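Long-range contact in archaemetzincin (Archaeoglobus fulgidus, PDB 3ZVS), which is probably a zinc metalloprotease of the metzincin type, with one catalytic and one apparently structural zinc ion and no known natural substrate: residues Asn44-Leu56 / Lys71-Ala85. Sequence-based numbering, arbitrary orientation. Where two conformers were deposited one is given.
Sequences NASRRQYNSTCIL and KDIYAKGMNFVFGEA. With MLI (malonate ion), chain G.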
loop_
_atom_site.group_PDB
_atom_site.type_symbol
_atom_site.label_atom_id
_atom_site.label_comp_id
_atom_site.label_asym_id
_atom_site.label_seq_id
_atom_site.Cartn_x
_atom_site.Cartn_y
_atom_site.Cartn_z
ATOM N N ASN A 44 14.711 -6.686 10.187
ATOM C CA ASN A 44 16.028 -7.179 9.802
ATOM C C ASN A 44 17.031 -6.175 10.287
ATOM O O ASN A 44 17.180 -5.077 9.752
ATOM C CB ASN A 44 16.133 -7.382 8.289
ATOM C CG ASN A 44 17.479 -7.887 7.852
ATOM O OD1 ASN A 44 18.515 -7.474 8.365
ATOM N ND2 ASN A 44 17.474 -8.774 6.869
ATOM N N ALA A 45 17.728 -6.556 11.347
ATOM C CA ALA A 45 18.641 -5.653 12.037
ATOM C C ALA A 45 19.827 -5.264 11.167
ATOM O O ALA A 45 20.341 -4.150 11.280
ATOM C CB ALA A 45 19.138 -6.320 13.305
ATOM N N SER A 46 20.247 -6.172 10.298
ATOM C CA SER A 46 21.352 -5.898 9.394
ATOM C C SER A 46 20.990 -4.783 8.408
ATOM O O SER A 46 21.780 -3.883 8.159
ATOM C CB SER A 46 21.740 -7.163 8.634
ATOM O OG SER A 46 22.721 -6.859 7.671
ATOM N N ARG A 47 19.771 -4.827 7.876
ATOM C CA ARG A 47 19.349 -3.883 6.852
ATOM C C ARG A 47 18.667 -2.643 7.419
ATOM O O ARG A 47 18.509 -1.640 6.719
ATOM C CB ARG A 47 18.398 -4.581 5.879
ATOM C CG ARG A 47 19.048 -5.761 5.181
ATOM C CD ARG A 47 18.057 -6.571 4.433
ATOM N NE ARG A 47 17.505 -5.742 3.382
ATOM C CZ ARG A 47 17.402 -6.054 2.097
ATOM N NH1 ARG A 47 17.785 -7.218 1.630
ATOM N NH2 ARG A 47 16.864 -5.166 1.271
ATOM N N ARG A 48 18.255 -2.722 8.681
ATOM C CA ARG A 48 17.463 -1.698 9.341
ATOM C C ARG A 48 16.162 -1.435 8.549
ATOM O O ARG A 48 15.680 -0.302 8.452
ATOM C CB ARG A 48 18.316 -0.444 9.578
ATOM C CG ARG A 48 19.591 -0.809 10.374
ATOM C CD ARG A 48 20.297 0.325 11.151
ATOM N NE ARG A 48 21.537 -0.205 11.747
ATOM C CZ ARG A 48 22.428 0.502 12.440
ATOM N NH1 ARG A 48 22.253 1.804 12.653
ATOM N NH2 ARG A 48 23.507 -0.104 12.925
ATOM N N GLN A 49 15.610 -2.518 7.996
ATOM C CA GLN A 49 14.334 -2.543 7.292
ATOM C C GLN A 49 13.496 -3.691 7.786
ATOM O O GLN A 49 14.032 -4.673 8.320
ATOM C CB GLN A 49 14.523 -2.746 5.782
ATOM C CG GLN A 49 15.374 -1.728 5.095
ATOM C CD GLN A 49 15.666 -2.119 3.666
ATOM O OE1 GLN A 49 16.278 -3.158 3.433
ATOM N NE2 GLN A 49 15.235 -1.325 2.698
ATOM N N TYR A 50 12.188 -3.615 7.566
ATOM C CA TYR A 50 11.256 -4.671 7.902
ATOM C C TYR A 50 10.917 -5.471 6.660
ATOM O O TYR A 50 10.788 -4.928 5.541
ATOM C CB TYR A 50 9.983 -4.088 8.546
ATOM C CG TYR A 50 10.214 -3.536 9.930
ATOM C CD1 TYR A 50 10.867 -2.313 10.115
ATOM C CD2 TYR A 50 9.792 -4.236 11.068
ATOM C CE1 TYR A 50 11.110 -1.794 11.401
ATOM C CE2 TYR A 50 10.010 -3.734 12.349
ATOM C CZ TYR A 50 10.659 -2.521 12.520
ATOM O OH TYR A 50 10.886 -2.043 13.800
ATOM N N ASN A 51 10.794 -6.787 6.812
ATOM C CA ASN A 51 10.438 -7.633 5.697
ATOM C C ASN A 51 8.930 -7.622 5.468
ATOM O O ASN A 51 8.128 -7.915 6.366
ATOM C CB ASN A 51 10.934 -9.053 5.961
ATOM C CG ASN A 51 10.616 -9.979 4.818
ATOM O OD1 ASN A 51 9.505 -10.470 4.695
ATOM N ND2 ASN A 51 11.595 -10.196 3.942
ATOM N N SER A 52 8.529 -7.246 4.243
ATOM C CA SER A 52 7.131 -7.134 3.903
ATOM C C SER A 52 6.337 -8.420 3.937
ATOM O O SER A 52 5.148 -8.424 4.318
ATOM C CB SER A 52 7.017 -6.495 2.495
ATOM O OG SER A 52 7.633 -7.289 1.490
ATOM N N THR A 53 6.998 -9.535 3.571
ATOM C CA THR A 53 6.346 -10.836 3.547
ATOM C C THR A 53 5.982 -11.266 4.969
ATOM O O THR A 53 4.908 -11.785 5.224
ATOM C CB THR A 53 7.261 -11.867 2.894
ATOM O OG1 THR A 53 7.828 -11.300 1.708
ATOM C CG2 THR A 53 6.497 -13.139 2.539
ATOM N N CYS A 54 6.912 -11.016 5.877
ATOM C CA CYS A 54 6.707 -11.219 7.299
ATOM C C CYS A 54 5.484 -10.415 7.778
ATOM O O CYS A 54 4.602 -10.964 8.446
ATOM C CB CYS A 54 7.997 -10.838 8.028
ATOM S SG CYS A 54 8.046 -11.135 9.805
ATOM N N ILE A 55 5.435 -9.121 7.451
ATOM C CA ILE A 55 4.325 -8.274 7.875
ATOM C C ILE A 55 3.004 -8.815 7.351
ATOM O O ILE A 55 2.030 -8.919 8.092
ATOM C CB ILE A 55 4.522 -6.838 7.402
ATOM C CG1 ILE A 55 5.733 -6.216 8.115
ATOM C CG2 ILE A 55 3.271 -6.020 7.648
ATOM C CD1 ILE A 55 6.161 -4.901 7.508
ATOM N N LEU A 56 2.962 -9.183 6.089
ATOM C CA LEU A 56 1.727 -9.744 5.522
ATOM C C LEU A 56 1.191 -10.930 6.314
ATOM O O LEU A 56 0.008 -11.055 6.557
ATOM C CB LEU A 56 1.934 -10.241 4.090
ATOM C CG LEU A 56 1.983 -9.260 2.961
ATOM C CD1 LEU A 56 2.087 -9.991 1.635
ATOM C CD2 LEU A 56 0.733 -8.400 2.977
ATOM N N LYS A 71 7.743 2.668 8.325
ATOM C CA LYS A 71 9.042 2.014 8.296
ATOM C C LYS A 71 9.363 1.575 6.870
ATOM O O LYS A 71 8.487 1.134 6.127
ATOM C CB LYS A 71 9.045 0.765 9.204
ATOM C CG LYS A 71 8.786 1.029 10.675
ATOM C CD LYS A 71 9.935 1.745 11.373
ATOM C CE LYS A 71 9.628 1.786 12.864
ATOM N NZ LYS A 71 10.804 2.325 13.583
ATOM N N ASP A 72 10.638 1.657 6.504
ATOM C CA ASP A 72 11.102 1.127 5.214
ATOM C C ASP A 72 10.965 -0.392 5.235
ATOM O O ASP A 72 11.343 -1.078 6.216
ATOM C CB ASP A 72 12.574 1.536 4.998
ATOM C CG ASP A 72 13.047 1.438 3.561
ATOM O OD1 ASP A 72 12.231 1.567 2.645
ATOM O OD2 ASP A 72 14.281 1.265 3.393
ATOM N N ILE A 73 10.458 -0.935 4.135
ATOM C CA ILE A 73 10.312 -2.364 3.943
ATOM C C ILE A 73 11.011 -2.878 2.687
ATOM O O ILE A 73 11.303 -2.143 1.754
ATOM C CB ILE A 73 8.819 -2.789 3.913
ATOM C CG1 ILE A 73 8.070 -2.139 2.736
ATOM C CG2 ILE A 73 8.120 -2.380 5.245
ATOM C CD1 ILE A 73 6.624 -2.551 2.602
ATOM N N TYR A 74 11.317 -4.166 2.727
ATOM C CA TYR A 74 11.924 -4.869 1.599
ATOM C C TYR A 74 11.316 -6.268 1.513
ATOM O O TYR A 74 10.633 -6.713 2.400
ATOM C CB TYR A 74 13.455 -4.986 1.801
ATOM C CG TYR A 74 13.816 -6.115 2.755
ATOM C CD1 TYR A 74 13.660 -5.972 4.121
ATOM C CD2 TYR A 74 14.297 -7.326 2.286
ATOM C CE1 TYR A 74 13.954 -7.011 5.011
ATOM C CE2 TYR A 74 14.574 -8.360 3.150
ATOM C CZ TYR A 74 14.403 -8.197 4.503
ATOM O OH TYR A 74 14.663 -9.220 5.392
ATOM N N ALA A 75 11.524 -6.933 0.375
ATOM C CA ALA A 75 11.176 -8.343 0.213
ATOM C C ALA A 75 12.386 -9.013 -0.432
ATOM O O ALA A 75 13.308 -8.349 -0.898
ATOM C CB ALA A 75 9.986 -8.496 -0.641
ATOM N N LYS A 76 12.406 -10.331 -0.390
ATOM C CA LYS A 76 13.551 -11.064 -0.897
ATOM C C LYS A 76 13.985 -10.567 -2.271
ATOM O O LYS A 76 13.167 -10.395 -3.167
ATOM C CB LYS A 76 13.200 -12.530 -1.018
ATOM C CG LYS A 76 14.319 -13.347 -1.645
ATOM C CD LYS A 76 14.058 -14.850 -1.518
ATOM C CE LYS A 76 12.590 -15.181 -1.739
ATOM N NZ LYS A 76 12.192 -15.090 -3.156
ATOM N N GLY A 77 15.277 -10.322 -2.393
ATOM C CA GLY A 77 15.888 -9.934 -3.646
ATOM C C GLY A 77 15.746 -8.469 -3.992
ATOM O O GLY A 77 16.283 -8.023 -5.002
ATOM N N MET A 78 15.040 -7.713 -3.154
ATOM C CA MET A 78 14.774 -6.301 -3.451
ATOM C C MET A 78 15.499 -5.370 -2.484
ATOM O O MET A 78 15.523 -5.654 -1.300
ATOM C CB MET A 78 13.269 -6.022 -3.366
ATOM C CG MET A 78 12.382 -7.001 -4.093
ATOM S SD MET A 78 12.572 -6.745 -5.867
ATOM C CE MET A 78 11.448 -5.407 -6.097
ATOM N N ASN A 79 16.057 -4.263 -2.962
ATOM C CA ASN A 79 16.666 -3.303 -2.062
ATOM C C ASN A 79 15.604 -2.676 -1.127
ATOM O O ASN A 79 15.848 -2.471 0.077
ATOM C CB ASN A 79 17.462 -2.234 -2.818
ATOM C CG ASN A 79 16.654 -1.509 -3.900
ATOM O OD1 ASN A 79 15.668 -2.023 -4.432
ATOM N ND2 ASN A 79 17.082 -0.297 -4.219
ATOM N N PHE A 80 14.438 -2.356 -1.690
ATOM C CA PHE A 80 13.228 -1.952 -0.954
ATOM C C PHE A 80 12.060 -2.340 -1.829
ATOM O O PHE A 80 12.234 -2.647 -3.004
ATOM C CB PHE A 80 13.204 -0.452 -0.628
ATOM C CG PHE A 80 12.972 0.434 -1.830
ATOM C CD1 PHE A 80 11.684 0.767 -2.218
ATOM C CD2 PHE A 80 14.049 0.921 -2.550
ATOM C CE1 PHE A 80 11.474 1.588 -3.325
ATOM C CE2 PHE A 80 13.855 1.725 -3.676
ATOM C CZ PHE A 80 12.569 2.059 -4.058
ATOM N N VAL A 81 10.862 -2.297 -1.263
ATOM C CA VAL A 81 9.617 -2.365 -2.029
ATOM C C VAL A 81 8.707 -1.275 -1.464
ATOM O O VAL A 81 8.810 -0.900 -0.278
ATOM C CB VAL A 81 8.904 -3.748 -1.937
ATOM C CG1 VAL A 81 9.748 -4.844 -2.550
ATOM C CG2 VAL A 81 8.544 -4.110 -0.500
ATOM N N PHE A 82 7.805 -0.745 -2.283
ATOM C CA PHE A 82 6.775 0.128 -1.754
ATOM C C PHE A 82 5.708 -0.656 -1.010
ATOM O O PHE A 82 4.962 -0.116 -0.188
ATOM C CB PHE A 82 6.100 0.926 -2.861
ATOM C CG PHE A 82 7.014 1.898 -3.554
ATOM C CD1 PHE A 82 7.498 3.022 -2.894
ATOM C CD2 PHE A 82 7.332 1.744 -4.912
ATOM C CE1 PHE A 82 8.299 3.947 -3.536
ATOM C CE2 PHE A 82 8.158 2.648 -5.535
ATOM C CZ PHE A 82 8.651 3.762 -4.847
ATOM N N GLY A 83 5.593 -1.945 -1.306
ATOM C CA GLY A 83 4.543 -2.747 -0.744
ATOM C C GLY A 83 4.677 -4.192 -1.206
ATOM O O GLY A 83 5.566 -4.538 -1.999
ATOM N N GLU A 84 3.774 -5.014 -0.709
ATOM C CA GLU A 84 3.634 -6.402 -1.108
ATOM C C GLU A 84 2.177 -6.789 -0.906
ATOM O O GLU A 84 1.520 -6.345 0.056
ATOM C CB GLU A 84 4.560 -7.359 -0.334
ATOM C CG GLU A 84 4.557 -8.791 -0.972
ATOM C CD GLU A 84 5.490 -9.801 -0.342
ATOM O OE1 GLU A 84 6.217 -9.436 0.569
ATOM O OE2 GLU A 84 5.486 -10.972 -0.786
ATOM N N ALA A 85 1.632 -7.577 -1.828
ATOM C CA ALA A 85 0.252 -7.969 -1.788
ATOM C C ALA A 85 0.069 -9.433 -2.137
ATOM O O ALA A 85 0.865 -10.015 -2.890
ATOM C CB ALA A 85 -0.570 -7.089 -2.772
HETATM C C1 MLI G . 13.750 -1.115 15.295
HETATM C C2 MLI G . 13.667 -0.805 16.730
HETATM C C3 MLI G . 13.431 0.058 14.443
HETATM O O6 MLI G . 12.885 0.112 17.100
HETATM O O7 MLI G . 14.368 -1.431 17.556
HETATM O O8 MLI G . 12.349 0.037 13.795
HETATM O O9 MLI G . 14.262 0.995 14.331
HETATM O O HOH W 1 10.499 -11.621 1.467
#
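The guanidinium of R47 lies flat over the Y74 ring, a cation-pi stack with planes 15° apart and CZ 3.8 Å from the ring centroid. A bend at chi3 (64°) folds it back while CD makes a CH-pi contact with the same face.

Polar bonds fix the R47 plane: NE and NH2 both grip Q49 OE1 side-on, and NH2 also donates to M78 O (2.9 Å). Q49 NE2 spends its two hydrogens on N79 O and D72 OD2, the latter met from above the carboxylate plane. N44 ND2 donates to Y74 OH (3.2 Å). With an alanine at R47, this face of Y74 would probably lose its cover, and Q49 OE1 and M78 O the donors described here.

E84 OE1 accepts from S52 OG and T53 OG1, both at 2.7 Å, the latter on its syn lone pair. Y50 OH (2.5 Å) and K71 NZ (2.8 Å) both hydrogen-bond to O8 of a malonate ion, probably from the crystallisation liquor.

Parallel pairing joins 49-51 to 73-74 in a small mixed sheet with 43-44. I55 CD1 packs on I73 CG2, and their side chains also touch V93 and S95 of strand 91-95, antiparallel to edge strand 83-85, where A85 meets E118 and H121 of zinc-site helix 104-122.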